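Local coordinates for retinol dehydratase (Spodoptera frugiperda, PDB 1FMJ), which dehydrates retinol on a sulfotransferase scaffold, probably by way of sulfonate transfer, and binds adenosine-3'-5'-diphosphate beside the retinol, at residues V181-D186 and L244-E249. Numbering follows the deposited sequence.
Sequences VYLARD and LFLFYE. With A3P (adenosine-3'-5'-diphosphate), chain G.
Glu-249 OE2 is gripped twice just past the ends of two parallel strands: the backbone N of Asp-186 donates to it on the syn side over 3.1 Å, and water 1 donates at 2.8 Å. The water in turn accepts from Arg-185 NE, so the carboxylate reaches the arginine indirectly. A bend at chi2 (73°) brings the carboxylate carbon of Glu-249 nearer to 181-186. Arg-185, extended from CG to NE, runs beside Tyr-248 in the same direction; its CZ rests 3.4 Å from CE2 of the ring, the guanidinium and ring planes being 49° apart. Both tips then meet the nucleotide. Arg-185 NH2 donates to O3P of the 3'-phosphate (2.8 Å) and NH1 to O3' (3.0 Å), while NH1 also donates to the backbone O of Arg-73; Tyr-248 OH donates to adenine N3, which lies in the plane of the phenol ring. An alanine in place of Arg-185 would probably cost O3P and O3' the guanidinium's N-H donors and its charge, and leave the Tyr-248 ring less restrained on one face. Behind the site, four backbone bonds join 181-184 to 244-248, the last from Tyr-248 N to Ala-184 O (2.8 Å). On one side of the sheet, Tyr-182 and Phe-245 lie slid apart, packed against helix 227-235, CD2 to CE1 3.5 Å, with Ala-184 CB against the far end of the phenylalanine ring. Val-181, Leu-183 and Leu-246 pack on the other. Ligand-binding residues just past the C-terminal ends of parallel strands are characteristic of parallel alpha/beta folds, the P-loop-type sulfotransferase fold among them, and here they serve its 3'-phosphate and adenine site.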
ATOM      1  N   VAL A 181      -0.815  12.066   3.765  1.00 16.84           N
ATOM      2  CA  VAL A 181       0.204  12.198   2.731  1.00 14.93           C
ATOM      3  C   VAL A 181      -0.092  11.045   1.788  1.00 15.57           C
ATOM      4  O   VAL A 181      -0.030   9.883   2.181  1.00 16.22           O
ATOM      5  CB  VAL A 181       1.636  12.043   3.281  1.00 13.86           C
ATOM      6  CG1 VAL A 181       2.644  12.269   2.156  1.00 12.93           C
ATOM      7  CG2 VAL A 181       1.877  13.050   4.395  1.00 14.12           C
ATOM      8  N   TYR A 182      -0.432  11.363   0.548  1.00 14.50           N
ATOM      9  CA  TYR A 182      -0.752  10.332  -0.415  1.00 14.57           C
ATOM     10  C   TYR A 182       0.328  10.246  -1.472  1.00 14.50           C
ATOM     11  O   TYR A 182       0.715  11.251  -2.079  1.00 13.08           O
ATOM     12  CB  TYR A 182      -2.099  10.623  -1.067  1.00 14.67           C
ATOM     13  CG  TYR A 182      -2.528   9.600  -2.088  1.00 14.71           C
ATOM     14  CD1 TYR A 182      -3.445   8.608  -1.765  1.00 15.48           C
ATOM     15  CD2 TYR A 182      -2.035   9.645  -3.394  1.00 15.83           C
ATOM     16  CE1 TYR A 182      -3.876   7.678  -2.721  1.00 15.61           C
ATOM     17  CE2 TYR A 182      -2.450   8.727  -4.352  1.00 15.85           C
ATOM     18  CZ  TYR A 182      -3.374   7.750  -4.013  1.00 16.33           C
ATOM     19  OH  TYR A 182      -3.817   6.876  -4.981  1.00 16.73           O
ATOM     20  N   LEU A 183       0.811   9.032  -1.687  1.00 14.28           N
ATOM     21  CA  LEU A 183       1.850   8.789  -2.675  1.00 15.76           C
ATOM     22  C   LEU A 183       1.313   8.122  -3.932  1.00 16.00           C
ATOM     23  O   LEU A 183       0.482   7.208  -3.861  1.00 16.45           O
ATOM     24  CB  LEU A 183       2.955   7.921  -2.077  1.00 15.81           C
ATOM     25  CG  LEU A 183       4.208   8.648  -1.569  1.00 16.08           C
ATOM     26  CD1 LEU A 183       4.913   9.327  -2.734  1.00 16.72           C
ATOM     27  CD2 LEU A 183       3.827   9.667  -0.502  1.00 17.52           C
ATOM     28  N   ALA A 184       1.793   8.609  -5.075  1.00 16.48           N
ATOM     29  CA  ALA A 184       1.435   8.088  -6.390  1.00 16.56           C
ATOM     30  C   ALA A 184       2.750   7.784  -7.094  1.00 16.82           C
ATOM     31  O   ALA A 184       3.781   8.381  -6.790  1.00 17.90           O
ATOM     32  CB  ALA A 184       0.634   9.109  -7.186  1.00 16.95           C
ATOM     33  N   ARG A 185       2.710   6.855  -8.035  1.00 17.14           N
ATOM     34  CA  ARG A 185       3.907   6.450  -8.757  1.00 17.40           C
ATOM     35  C   ARG A 185       3.481   5.961 -10.136  1.00 16.96           C
ATOM     36  O   ARG A 185       2.368   5.467 -10.301  1.00 17.36           O
ATOM     37  CB  ARG A 185       4.587   5.312  -7.989  1.00 16.91           C
ATOM     38  CG  ARG A 185       5.919   4.837  -8.561  1.00 15.43           C
ATOM     39  CD  ARG A 185       6.423   3.617  -7.795  1.00 15.31           C
ATOM     40  NE  ARG A 185       7.737   3.194  -8.275  1.00 14.63           N
ATOM     41  CZ  ARG A 185       8.386   2.114  -7.852  1.00 16.26           C
ATOM     42  NH1 ARG A 185       7.852   1.320  -6.923  1.00 12.63           N
ATOM     43  NH2 ARG A 185       9.581   1.834  -8.360  1.00 15.56           N
ATOM     44  N   ASP A 186       4.362   6.107 -11.121  1.00 17.88           N
ATOM     45  CA  ASP A 186       4.074   5.660 -12.485  1.00 17.89           C
ATOM     46  C   ASP A 186       3.442   4.275 -12.350  1.00 17.87           C
ATOM     47  O   ASP A 186       4.030   3.390 -11.741  1.00 19.57           O
ATOM     48  CB  ASP A 186       5.380   5.558 -13.274  1.00 18.28           C
ATOM     49  CG  ASP A 186       5.164   5.271 -14.744  1.00 19.12           C
ATOM     50  OD1 ASP A 186       4.377   4.358 -15.089  1.00 17.62           O
ATOM     51  OD2 ASP A 186       5.795   5.972 -15.558  1.00 21.39           O
ATOM     52  N   LEU A 244      -1.381  16.077   1.278  1.00 19.26           N
ATOM     53  CA  LEU A 244      -0.109  16.300   0.609  1.00 18.57           C
ATOM     54  C   LEU A 244       0.082  15.194  -0.419  1.00 18.48           C
ATOM     55  O   LEU A 244       0.423  14.062  -0.068  1.00 17.60           O
ATOM     56  CB  LEU A 244       1.053  16.288   1.613  1.00 17.72           C
ATOM     57  CG  LEU A 244       2.452  16.369   0.986  1.00 17.37           C
ATOM     58  CD1 LEU A 244       2.606  17.686   0.249  1.00 19.64           C
ATOM     59  CD2 LEU A 244       3.525  16.238   2.059  1.00 18.59           C
ATOM     60  N   PHE A 245      -0.162  15.523  -1.683  1.00 17.20           N
ATOM     61  CA  PHE A 245      -0.011  14.570  -2.778  1.00 18.53           C
ATOM     62  C   PHE A 245       1.438  14.632  -3.251  1.00 19.24           C
ATOM     63  O   PHE A 245       1.935  15.706  -3.582  1.00 19.19           O
ATOM     64  CB  PHE A 245      -0.934  14.958  -3.937  1.00 18.65           C
ATOM     65  CG  PHE A 245      -1.189  13.852  -4.924  1.00 18.82           C
ATOM     66  CD1 PHE A 245      -2.373  13.121  -4.872  1.00 17.51           C
ATOM     67  CD2 PHE A 245      -0.273  13.575  -5.937  1.00 18.99           C
ATOM     68  CE1 PHE A 245      -2.651  12.138  -5.812  1.00 16.86           C
ATOM     69  CE2 PHE A 245      -0.539  12.590  -6.887  1.00 18.94           C
ATOM     70  CZ  PHE A 245      -1.734  11.869  -6.828  1.00 18.75           C
ATOM     71  N   LEU A 246       2.114  13.486  -3.281  1.00 18.91           N
ATOM     72  CA  LEU A 246       3.497  13.437  -3.722  1.00 20.12           C
ATOM     73  C   LEU A 246       3.690  12.322  -4.737  1.00 19.73           C
ATOM     74  O   LEU A 246       2.890  11.388  -4.812  1.00 19.98           O
ATOM     75  CB  LEU A 246       4.433  13.198  -2.533  1.00 20.54           C
ATOM     76  CG  LEU A 246       4.408  14.196  -1.375  1.00 21.75           C
ATOM     77  CD1 LEU A 246       5.373  13.737  -0.297  1.00 20.24           C
ATOM     78  CD2 LEU A 246       4.787  15.596  -1.889  1.00 22.02           C
ATOM     79  N   PHE A 247       4.756  12.427  -5.520  1.00 19.96           N
ATOM     80  CA  PHE A 247       5.071  11.412  -6.514  1.00 19.80           C
ATOM     81  C   PHE A 247       6.365  10.714  -6.123  1.00 20.67           C
ATOM     82  O   PHE A 247       7.358  11.364  -5.800  1.00 20.94           O
ATOM     83  CB  PHE A 247       5.229  12.029  -7.907  1.00 19.02           C
ATOM     84  CG  PHE A 247       3.935  12.483  -8.522  1.00 19.50           C
ATOM     85  CD1 PHE A 247       3.566  13.818  -8.491  1.00 19.57           C
ATOM     86  CD2 PHE A 247       3.087  11.569  -9.137  1.00 20.29           C
ATOM     87  CE1 PHE A 247       2.371  14.241  -9.065  1.00 20.54           C
ATOM     88  CE2 PHE A 247       1.891  11.983  -9.711  1.00 19.25           C
ATOM     89  CZ  PHE A 247       1.533  13.320  -9.676  1.00 20.44           C
ATOM     90  N   TYR A 248       6.346   9.386  -6.159  1.00 20.82           N
ATOM     91  CA  TYR A 248       7.512   8.588  -5.800  1.00 20.85           C
ATOM     92  C   TYR A 248       8.755   9.020  -6.577  1.00 20.61           C
ATOM     93  O   TYR A 248       9.864   9.011  -6.049  1.00 20.17           O
ATOM     94  CB  TYR A 248       7.218   7.116  -6.068  1.00 20.86           C
ATOM     95  CG  TYR A 248       8.424   6.214  -5.957  1.00 21.98           C
ATOM     96  CD1 TYR A 248       8.976   5.891  -4.716  1.00 21.74           C
ATOM     97  CD2 TYR A 248       9.019   5.689  -7.097  1.00 21.61           C
ATOM     98  CE1 TYR A 248      10.095   5.058  -4.623  1.00 20.98           C
ATOM     99  CE2 TYR A 248      10.128   4.863  -7.014  1.00 20.42           C
ATOM    100  CZ  TYR A 248      10.659   4.550  -5.782  1.00 20.97           C
ATOM    101  OH  TYR A 248      11.746   3.710  -5.726  1.00 22.50           O
ATOM    102  N   GLU A 249       8.567   9.390  -7.833  1.00 20.61           N
ATOM    103  CA  GLU A 249       9.680   9.817  -8.659  1.00 22.36           C
ATOM    104  C   GLU A 249      10.405  11.033  -8.067  1.00 23.29           C
ATOM    105  O   GLU A 249      11.638  11.100  -8.093  1.00 22.65           O
ATOM    106  CB  GLU A 249       9.196  10.132 -10.077  1.00 21.63           C
ATOM    107  CG  GLU A 249       8.779   8.913 -10.909  1.00 23.30           C
ATOM    108  CD  GLU A 249       7.460   8.288 -10.478  1.00 23.98           C
ATOM    109  OE1 GLU A 249       6.635   8.985  -9.848  1.00 23.91           O
ATOM    110  OE2 GLU A 249       7.235   7.100 -10.794  1.00 23.16           O
TER
HETATM  111  P1  A3P G 400      10.439  -1.345  -6.184  1.00 19.06           P
HETATM  112  O1P A3P G 400       9.706  -2.623  -6.159  1.00 16.83           O
HETATM  113  O2P A3P G 400      11.841  -1.516  -5.748  1.00 17.81           O
HETATM  114  O3P A3P G 400      10.404  -0.758  -7.532  1.00 18.66           O
HETATM  115  P2  A3P G 400       5.520   0.679  -0.777  1.00 21.28           P
HETATM  116  O4P A3P G 400       6.266   1.030   0.443  1.00 20.76           O
HETATM  117  O5P A3P G 400       4.385   1.604  -0.980  1.00 21.66           O
HETATM  118  O6P A3P G 400       5.049  -0.733  -0.691  1.00 21.62           O
HETATM  119  O5' A3P G 400       6.484   0.810  -2.020  1.00 19.11           O
HETATM  120  C5' A3P G 400       7.662   0.029  -2.140  1.00 18.13           C
HETATM  121  C4' A3P G 400       8.550   0.543  -3.277  1.00 18.27           C
HETATM  122  O4' A3P G 400       9.385   1.609  -2.742  1.00 18.03           O
HETATM  123  C3' A3P G 400       9.524  -0.520  -3.787  1.00 19.24           C
HETATM  124  O3' A3P G 400       9.723  -0.318  -5.205  1.00 17.53           O
HETATM  125  C2' A3P G 400      10.720  -0.280  -2.889  1.00 19.22           C
HETATM  126  O2' A3P G 400      11.949  -0.918  -3.224  1.00 20.35           O
HETATM  127  C1' A3P G 400      10.761   1.240  -2.891  1.00 19.09           C
HETATM  128  N9  A3P G 400      11.557   1.787  -1.785  1.00 18.07           N
HETATM  129  C8  A3P G 400      11.528   1.469  -0.436  1.00 18.71           C
HETATM  130  N7  A3P G 400      12.367   2.141   0.306  1.00 19.54           N
HETATM  131  C5  A3P G 400      13.009   2.972  -0.602  1.00 19.40           C
HETATM  132  C6  A3P G 400      14.040   3.967  -0.472  1.00 20.30           C
HETATM  133  N6  A3P G 400      14.609   4.284   0.695  1.00 19.88           N
HETATM  134  N1  A3P G 400      14.460   4.634  -1.621  1.00 19.18           N
HETATM  135  C2  A3P G 400      13.901   4.341  -2.840  1.00 20.75           C
HETATM  136  N3  A3P G 400      12.920   3.419  -3.089  1.00 17.53           N
HETATM  137  C4  A3P G 400      12.518   2.768  -1.919  1.00 18.88           C
HETATM  138  O   HOH W   1       8.571   4.671 -10.481  1.00 13.73           O